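Uncharacterized protein (Parabacteroides distasonis ATCC 8503, PDB 4R03) is of unknown function but belongs to the DUF3836 family and folds as a single-layer antiparallel sheet of consecutive beta-hairpins, probably acting outside the cytoplasm. Local coordinates at residues S17-L22 / Q31-F36; S45-F50 / P61-T66; I76-G81 / M97-T102. All blocks are in the same frame, centred on the assembly; numbering follows the deposited sequence. Where two conformers were deposited one is given.

Interaction 1: S17-L22 / Q31-F36; sequences SKVVFL and QVRYEF
Backbone hydrogen bonds join Lys-18 to Tyr-34 and Val-20 to Val-32, binding 17-22 and 31-36 as antiparallel neighbours. Lys-18 and Tyr-34 exchange two bonds, Lys-18 N to Tyr-34 O and Tyr-34 N to Lys-18 O, the latter 2.8 Å long. Val-20 N donates to Val-32 O. The return bond, Val-32 N to Val-20 O, is weak at 3.3 Å; Gln-31 N also donates to Val-20 O, at 2.8 Å, so one carbonyl serves two successive amides. CA-H...O contacts supplement these bonds: Ser-17 CA lies 3.1 Å from Tyr-34 O, and Val-19 CA and Arg-33 CA approach Val-32 O and Lys-18 O.

Apolar packing dominates the face of Val-20, Val-32 and Tyr-34, which Lys-18 shares, its NZ bonding the backbone O of Phe-108 and Ser-109. The two valines run alongside each other, and Val-20 CG2 touches Val-32 CG1 at 3.8 Å. CG1 of Val-32 stands between its backbone N and carbonyl carbon (chi1 58°), while its CG2 covers one face of the Tyr-34 ring toward the rim. Val-20 CG1 meets the amide oxygen of Gln-31, OE1, at 3.5 Å.

A salt bridge lies on the face of Ser-17, Val-19, Arg-33 and Glu-35. The extended chain of Arg-33 passes Val-19 CG2, and Ser-17 CB lies over one face of its guanidinium, 3.8 Å from NH2. NE and NH2 both grip Glu-35 OE2 on its anti side, the NE bond measuring 2.9 Å and the oxygen lying close to the guanidinium plane; this should hold the group's rotation. NH1 pairs with a phosphate, probably from the crystallisation liquor, and Trp-59 adds a cation-pi contact.

Gln-31 and Val-32 facing Val-20 together form a classic beta bulge, set within the hairpin of strands 14-24 and 27-38, one of the hairpins composing this single-layer sheet.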
# COMPACT_ATOMS: atom_id res chain seq x y z
N SER A 17 8.63 1.32 -3.46
CA SER A 17 7.74 0.23 -3.85
C SER A 17 8.11 -1.05 -3.14
O SER A 17 9.26 -1.27 -2.76
CB SER A 17 7.78 -0.02 -5.34
OG SER A 17 9.05 -0.47 -5.80
N LYS A 18 7.13 -1.91 -2.98
CA LYS A 18 7.34 -3.24 -2.42
C LYS A 18 6.41 -4.20 -3.16
O LYS A 18 5.18 -3.94 -3.20
CB LYS A 18 7.05 -3.26 -0.92
CG LYS A 18 7.23 -4.60 -0.24
CD LYS A 18 7.00 -4.51 1.33
CE LYS A 18 7.96 -3.54 2.03
NZ LYS A 18 8.09 -3.62 3.56
N VAL A 19 6.96 -5.29 -3.67
CA VAL A 19 6.19 -6.38 -4.28
C VAL A 19 6.24 -7.59 -3.39
O VAL A 19 7.33 -8.00 -2.93
CB VAL A 19 6.70 -6.71 -5.69
CG1 VAL A 19 5.94 -7.92 -6.27
CG2 VAL A 19 6.53 -5.49 -6.58
N VAL A 20 5.08 -8.19 -3.15
CA VAL A 20 4.97 -9.43 -2.38
C VAL A 20 4.63 -10.56 -3.31
O VAL A 20 3.63 -10.47 -4.06
CB VAL A 20 3.85 -9.34 -1.32
CG1 VAL A 20 3.78 -10.63 -0.49
CG2 VAL A 20 4.02 -8.13 -0.44
N PHE A 21 5.46 -11.59 -3.30
CA PHE A 21 5.23 -12.84 -4.00
C PHE A 21 4.81 -13.93 -3.00
O PHE A 21 5.44 -14.07 -1.92
CB PHE A 21 6.45 -13.35 -4.73
CG PHE A 21 6.99 -12.44 -5.78
CD1 PHE A 21 7.82 -11.41 -5.45
CD2 PHE A 21 6.78 -12.72 -7.14
CE1 PHE A 21 8.36 -10.60 -6.44
CE2 PHE A 21 7.35 -11.89 -8.11
CZ PHE A 21 8.09 -10.85 -7.76
N LEU A 22 3.72 -14.62 -3.30
CA LEU A 22 3.29 -15.79 -2.52
C LEU A 22 3.92 -17.06 -3.06
O LEU A 22 3.83 -17.38 -4.26
CB LEU A 22 1.76 -15.88 -2.56
CG LEU A 22 1.17 -17.15 -1.90
CD1 LEU A 22 1.46 -17.18 -0.42
CD2 LEU A 22 -0.36 -17.19 -2.15
N GLN A 31 1.50 -11.39 -5.67
CA GLN A 31 0.31 -11.17 -4.87
C GLN A 31 -0.13 -9.73 -4.84
O GLN A 31 -1.30 -9.42 -5.10
CB GLN A 31 0.49 -11.65 -3.42
CG GLN A 31 -0.74 -11.62 -2.60
CD GLN A 31 -0.46 -12.07 -1.23
OE1 GLN A 31 0.38 -11.49 -0.56
NE2 GLN A 31 -1.18 -13.06 -0.75
N VAL A 32 0.75 -8.81 -4.44
CA VAL A 32 0.38 -7.42 -4.30
C VAL A 32 1.61 -6.55 -4.51
O VAL A 32 2.72 -7.00 -4.18
CB VAL A 32 -0.34 -7.14 -2.93
CG1 VAL A 32 0.52 -7.53 -1.74
CG2 VAL A 32 -0.80 -5.73 -2.81
N ARG A 33 1.42 -5.35 -5.03
CA ARG A 33 2.44 -4.32 -5.18
C ARG A 33 1.97 -3.06 -4.48
O ARG A 33 0.86 -2.63 -4.64
CB ARG A 33 2.69 -4.01 -6.66
CG ARG A 33 3.66 -2.86 -6.91
CD ARG A 33 3.79 -2.61 -8.42
NE ARG A 33 4.64 -1.42 -8.62
CZ ARG A 33 5.93 -1.46 -8.77
NH1 ARG A 33 6.59 -2.59 -8.85
NH2 ARG A 33 6.56 -0.30 -8.88
N TYR A 34 2.86 -2.49 -3.66
CA TYR A 34 2.60 -1.26 -2.95
C TYR A 34 3.53 -0.18 -3.50
O TYR A 34 4.72 -0.42 -3.76
CB TYR A 34 2.87 -1.41 -1.48
CG TYR A 34 2.06 -2.47 -0.81
CD1 TYR A 34 0.71 -2.34 -0.68
CD2 TYR A 34 2.65 -3.60 -0.29
CE1 TYR A 34 -0.03 -3.30 -0.03
CE2 TYR A 34 1.90 -4.62 0.33
CZ TYR A 34 0.56 -4.42 0.52
OH TYR A 34 -0.21 -5.41 1.15
N GLU A 35 3.01 1.03 -3.66
CA GLU A 35 3.81 2.21 -4.04
C GLU A 35 3.54 3.29 -3.02
O GLU A 35 2.39 3.47 -2.58
CB GLU A 35 3.45 2.68 -5.42
CG GLU A 35 3.77 1.68 -6.51
CD GLU A 35 3.53 2.18 -7.92
OE1 GLU A 35 2.90 3.24 -8.09
OE2 GLU A 35 3.91 1.42 -8.87
N PHE A 36 4.58 4.03 -2.66
CA PHE A 36 4.52 5.01 -1.56
C PHE A 36 4.95 6.37 -2.04
O PHE A 36 5.92 6.53 -2.79
CB PHE A 36 5.44 4.59 -0.40
CG PHE A 36 5.15 3.24 0.15
CD1 PHE A 36 4.18 3.08 1.15
CD2 PHE A 36 5.75 2.11 -0.36
CE1 PHE A 36 3.90 1.80 1.64
CE2 PHE A 36 5.46 0.86 0.12
CZ PHE A 36 4.51 0.70 1.12

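Interaction 2: S45-F50 / P61-T66; sequences SEKKAF and PFYQIT
The Tyr-63 ring carries Ala-49 CB over the centre of one face, a CH-pi contact 3.5 Å from the ring centroid and only 11° off the normal. Tyr-63 CG stands between the backbone N and the carbonyl carbon (chi1 70°), and the ring lies with that face over the alanine methyl; Tyr-34 and Tyr-80, from the strands beyond, also touch it. Phe-50 CD2 lies 3.6 Å from Pro-61 N. The carboxylate of Glu-46 and the amide of Gln-64 cross with their planes 35° apart; OE1 and NE2 are close, but the angle is too poor for a hydrogen bond.

Two waters bridge polar ends across the strands. One water accepts from Lys-47 NZ at 2.8 Å and hydrogen-bonds Tyr-63 OH, joining the extended lysine to the phenol. Lys-47 NZ also bonds Ile-107 O and Ser-109 OG near the C-terminus, so several partners hold the ammonium. On the other face Lys-48 and Gln-64 run side by side, CE to NE2 3.3 Å, and a second water accepts from Gln-64 NE2 at 2.8 Å and weakly from Lys-48 NZ.

Between the two faces, Lys-47 and Ile-65 exchange two backbone bonds, and Ala-49 N donates to Tyr-63 O. Ala-49 O accepts from Phe-62 N at 2.8 Å and Tyr-63 N at 3.2 Å. That shared carbonyl marks a classic beta bulge in the hairpin of strands 44-53 and 58-69, in the middle of the single-layer sheet.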
# COMPACT_ATOMS: atom_id res chain seq x y z
N SER A 45 2.57 9.80 2.80
CA SER A 45 1.34 10.57 2.53
C SER A 45 0.32 9.77 1.75
O SER A 45 -0.88 10.01 1.86
CB SER A 45 1.69 11.83 1.78
OG SER A 45 2.36 11.56 0.56
N GLU A 46 0.79 8.78 0.97
CA GLU A 46 -0.08 7.99 0.15
C GLU A 46 0.52 6.60 -0.07
O GLU A 46 1.72 6.49 -0.29
CB GLU A 46 -0.31 8.68 -1.19
CG GLU A 46 -1.37 7.99 -2.06
CD GLU A 46 -1.26 8.35 -3.51
OE1 GLU A 46 -1.78 9.41 -3.93
OE2 GLU A 46 -0.62 7.56 -4.24
N LYS A 47 -0.33 5.58 0.04
CA LYS A 47 0.02 4.19 -0.24
C LYS A 47 -0.98 3.69 -1.28
O LYS A 47 -2.20 3.75 -1.03
CB LYS A 47 0.01 3.33 0.99
CG LYS A 47 0.20 1.83 0.80
CD LYS A 47 0.08 1.11 2.11
CE LYS A 47 0.43 -0.32 2.03
NZ LYS A 47 0.39 -0.94 3.36
N LYS A 48 -0.51 3.21 -2.41
CA LYS A 48 -1.35 2.57 -3.41
C LYS A 48 -1.02 1.10 -3.48
O LYS A 48 0.16 0.74 -3.45
CB LYS A 48 -1.14 3.17 -4.75
CG LYS A 48 -1.80 4.47 -4.96
CD LYS A 48 -1.61 4.83 -6.47
CE LYS A 48 -2.06 6.20 -6.73
NZ LYS A 48 -2.09 6.45 -8.17
N ALA A 49 -2.03 0.27 -3.51
CA ALA A 49 -1.89 -1.17 -3.60
C ALA A 49 -2.45 -1.60 -4.96
O ALA A 49 -3.56 -1.13 -5.36
CB ALA A 49 -2.61 -1.89 -2.51
N PHE A 50 -1.72 -2.48 -5.65
CA PHE A 50 -2.10 -3.04 -6.93
C PHE A 50 -2.23 -4.55 -6.82
O PHE A 50 -1.42 -5.21 -6.15
CB PHE A 50 -1.04 -2.72 -7.97
CG PHE A 50 -0.77 -1.27 -8.20
CD1 PHE A 50 0.00 -0.53 -7.30
CD2 PHE A 50 -1.30 -0.60 -9.32
CE1 PHE A 50 0.25 0.81 -7.50
CE2 PHE A 50 -1.05 0.75 -9.49
CZ PHE A 50 -0.28 1.45 -8.59
N PRO A 61 -4.67 -1.15 -10.31
CA PRO A 61 -4.93 -0.54 -9.00
C PRO A 61 -6.04 -1.22 -8.25
O PRO A 61 -7.05 -1.68 -8.86
CB PRO A 61 -5.36 0.90 -9.33
CG PRO A 61 -5.13 1.09 -10.72
CD PRO A 61 -4.87 -0.22 -11.42
N PHE A 62 -5.89 -1.33 -6.92
CA PHE A 62 -6.79 -2.00 -6.05
C PHE A 62 -7.34 -1.08 -4.95
O PHE A 62 -8.56 -0.93 -4.82
CB PHE A 62 -6.16 -3.28 -5.45
CG PHE A 62 -7.12 -4.10 -4.70
CD1 PHE A 62 -8.28 -4.56 -5.31
CD2 PHE A 62 -6.93 -4.39 -3.39
CE1 PHE A 62 -9.22 -5.30 -4.62
CE2 PHE A 62 -7.89 -5.14 -2.67
CZ PHE A 62 -9.03 -5.58 -3.29
N TYR A 63 -6.45 -0.42 -4.21
CA TYR A 63 -6.86 0.58 -3.22
C TYR A 63 -5.82 1.61 -3.04
O TYR A 63 -4.66 1.47 -3.46
CB TYR A 63 -7.27 -0.04 -1.87
CG TYR A 63 -6.16 -0.66 -1.01
CD1 TYR A 63 -5.22 0.16 -0.40
CD2 TYR A 63 -6.08 -2.00 -0.81
CE1 TYR A 63 -4.21 -0.37 0.45
CE2 TYR A 63 -5.06 -2.54 0.06
CZ TYR A 63 -4.18 -1.70 0.65
OH TYR A 63 -3.13 -2.18 1.45
N GLN A 64 -6.20 2.70 -2.38
CA GLN A 64 -5.33 3.83 -2.12
C GLN A 64 -5.64 4.33 -0.69
O GLN A 64 -6.81 4.50 -0.35
CB GLN A 64 -5.56 4.97 -3.07
CG GLN A 64 -4.72 6.18 -2.80
CD GLN A 64 -5.05 7.32 -3.72
OE1 GLN A 64 -6.10 7.97 -3.60
NE2 GLN A 64 -4.14 7.60 -4.63
N ILE A 65 -4.60 4.53 0.12
CA ILE A 65 -4.80 5.13 1.45
C ILE A 65 -3.99 6.42 1.49
O ILE A 65 -2.85 6.48 1.01
CB ILE A 65 -4.31 4.17 2.52
CG1 ILE A 65 -4.97 2.79 2.41
CG2 ILE A 65 -4.45 4.80 3.95
CD1 ILE A 65 -4.53 1.79 3.39
N THR A 66 -4.59 7.48 2.06
CA THR A 66 -3.86 8.71 2.35
C THR A 66 -3.79 8.93 3.87
O THR A 66 -4.62 8.43 4.61
CB THR A 66 -4.43 9.95 1.66
OG1 THR A 66 -5.80 10.09 2.04
CG2 THR A 66 -4.34 9.84 0.16
O HOH W 1 -2.40 -1.16 3.87
O HOH W 2 -4.05 8.58 -7.27

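Interaction 3: I76-G81 / M97-T102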
# COMPACT_ATOMS: atom_id res chain seq x y z
N ILE A 76 -2.50 8.66 13.67
CA ILE A 76 -2.47 8.93 12.24
C ILE A 76 -3.89 8.72 11.67
O ILE A 76 -4.48 7.68 11.88
CB ILE A 76 -1.45 7.96 11.55
CG1 ILE A 76 -0.05 8.07 12.18
CG2 ILE A 76 -1.35 8.28 10.09
CD1 ILE A 76 0.86 6.87 11.86
N LYS A 77 -4.39 9.71 10.97
CA LYS A 77 -5.71 9.67 10.34
C LYS A 77 -5.57 9.14 8.91
O LYS A 77 -4.80 9.71 8.13
CB LYS A 77 -6.35 11.04 10.33
CG LYS A 77 -6.85 11.45 11.71
CD LYS A 77 -7.46 12.85 11.70
CE LYS A 77 -8.07 13.20 13.08
NZ LYS A 77 -8.89 14.45 13.08
N THR A 78 -6.25 8.06 8.62
CA THR A 78 -6.14 7.41 7.30
C THR A 78 -7.48 7.41 6.57
O THR A 78 -8.54 7.25 7.18
CB THR A 78 -5.60 5.97 7.37
OG1 THR A 78 -6.60 5.07 7.88
CG2 THR A 78 -4.32 5.94 8.24
N ASN A 79 -7.40 7.64 5.26
CA ASN A 79 -8.57 7.66 4.38
C ASN A 79 -8.31 6.66 3.25
O ASN A 79 -7.30 6.78 2.53
CB ASN A 79 -8.76 9.02 3.79
CG ASN A 79 -10.04 9.11 2.93
OD1 ASN A 79 -9.98 9.12 1.70
ND2 ASN A 79 -11.17 9.21 3.59
N TYR A 80 -9.18 5.67 3.17
CA TYR A 80 -9.01 4.53 2.27
C TYR A 80 -10.11 4.59 1.22
O TYR A 80 -11.27 4.88 1.54
CB TYR A 80 -9.12 3.23 3.09
CG TYR A 80 -9.38 1.96 2.35
CD1 TYR A 80 -10.67 1.58 1.94
CD2 TYR A 80 -8.35 1.03 2.11
CE1 TYR A 80 -10.88 0.38 1.28
CE2 TYR A 80 -8.57 -0.14 1.49
CZ TYR A 80 -9.83 -0.47 1.07
OH TYR A 80 -10.09 -1.68 0.43
N GLY A 81 -9.77 4.22 -0.00
CA GLY A 81 -10.77 4.04 -1.06
C GLY A 81 -10.33 2.94 -2.02
O GLY A 81 -9.13 2.78 -2.21
N MSE A 97 -9.98 5.52 9.02
CA MSE A 97 -9.50 4.81 10.22
C MSE A 97 -8.51 5.70 10.96
O MSE A 97 -8.14 6.79 10.49
CB MSE A 97 -8.83 3.45 9.87
CG MSE A 97 -8.72 2.47 11.07
SE MSE A 97 -8.32 0.61 10.64
CE MSE A 97 -9.98 0.10 9.75
N ILE A 98 -8.14 5.25 12.16
CA ILE A 98 -7.01 5.80 12.92
C ILE A 98 -6.01 4.70 13.21
O ILE A 98 -6.39 3.60 13.57
CB ILE A 98 -7.46 6.34 14.29
CG1 ILE A 98 -8.49 7.44 14.13
CG2 ILE A 98 -6.23 6.84 15.08
CD1 ILE A 98 -7.95 8.70 13.67
N ILE A 99 -4.73 5.01 13.03
CA ILE A 99 -3.63 4.11 13.35
C ILE A 99 -2.88 4.81 14.51
O ILE A 99 -2.59 6.00 14.42
CB ILE A 99 -2.67 4.00 12.14
CG1 ILE A 99 -3.34 3.32 10.95
CG2 ILE A 99 -1.38 3.22 12.47
CD1 ILE A 99 -2.40 3.23 9.71
N PRO A 100 -2.54 4.07 15.58
CA PRO A 100 -1.63 4.75 16.53
C PRO A 100 -0.28 5.06 15.88
O PRO A 100 0.24 4.24 15.10
CB PRO A 100 -1.45 3.73 17.68
CG PRO A 100 -2.22 2.51 17.32
CD PRO A 100 -2.79 2.66 15.91
N SER A 101 0.31 6.19 16.23
CA SER A 101 1.60 6.60 15.71
C SER A 101 2.70 5.57 15.94
O SER A 101 3.65 5.45 15.12
CB SER A 101 2.03 7.94 16.31
OG SER A 101 1.16 8.95 15.83
N THR A 102 2.57 4.80 17.02
CA THR A 102 3.57 3.77 17.34
C THR A 102 3.59 2.63 16.29
O THR A 102 4.54 1.88 16.24
CB THR A 102 3.31 3.09 18.68
OG1 THR A 102 2.00 2.52 18.68
CG2 THR A 102 3.40 4.09 19.83
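Thr-78 and Ile-99 make the tight part of this contact, Thr-78 CG2 touching Ile-99 CD1 at 3.6 Å with the side chains crossing at about a right angle. The threonine torsion (chi1 75°) sets OG1 between the backbone N and the carbonyl carbon, 3.4 Å from Met-97 CB; OG1 also gives a weak hydrogen bond to Met-97 O. Ile-76 continues the same face, its CB 4.2 Å from Ile-99 CB and its CD1 near Ser-101 CA. An alanine in place of Thr-78 would probably leave Ile-99 CD1 without its methyl neighbour and Met-97 O without the weak hydroxyl bond.

Paired backbone bonds link Ile-76 with Ile-99 and Thr-78 with Met-97, closing the antiparallel hairpin of strands 75-84 and 94-100, the latter an outermost strand of the single-layer sheet.

Packing is sparser on the opposite, solvent-exposed face. There Lys-77 and Ile-98 run alongside each other, and in one of its two conformers Lys-77 CG comes 3.6 Å from Ile-98 CD1. The selenomethionine at Met-97, modelled in two conformers, starts on the threonine's face, but in the conformer described its tip departs from 76-81.

All three interactions are antiparallel hairpin pairings of one meandering sheet, each joining a different pair of consecutive strands. Interactions 1 and 2 touch through strands 27-38 and 44-53, where Arg-33 O probably accepts from Phe-50 N and Glu-35 N probably donates to Lys-48 O. Interaction 2 meets interaction 3 likewise, with Thr-66 N close to Asn-79 O; interactions 1 and 3 do not touch. Interactions 1 and 3 are partly buried, whereas interaction 2, though nearest the chain's centre, is largely a surface contact. Its chemistry is aromatic and water-bridged; interaction 1 has valine packing on one face and, on the other, a salt bridge within 31-36. Interaction 3, at the sheet's margin, is mainly aliphatic, whereas interactions 1 and 2 each carry a classic bulge.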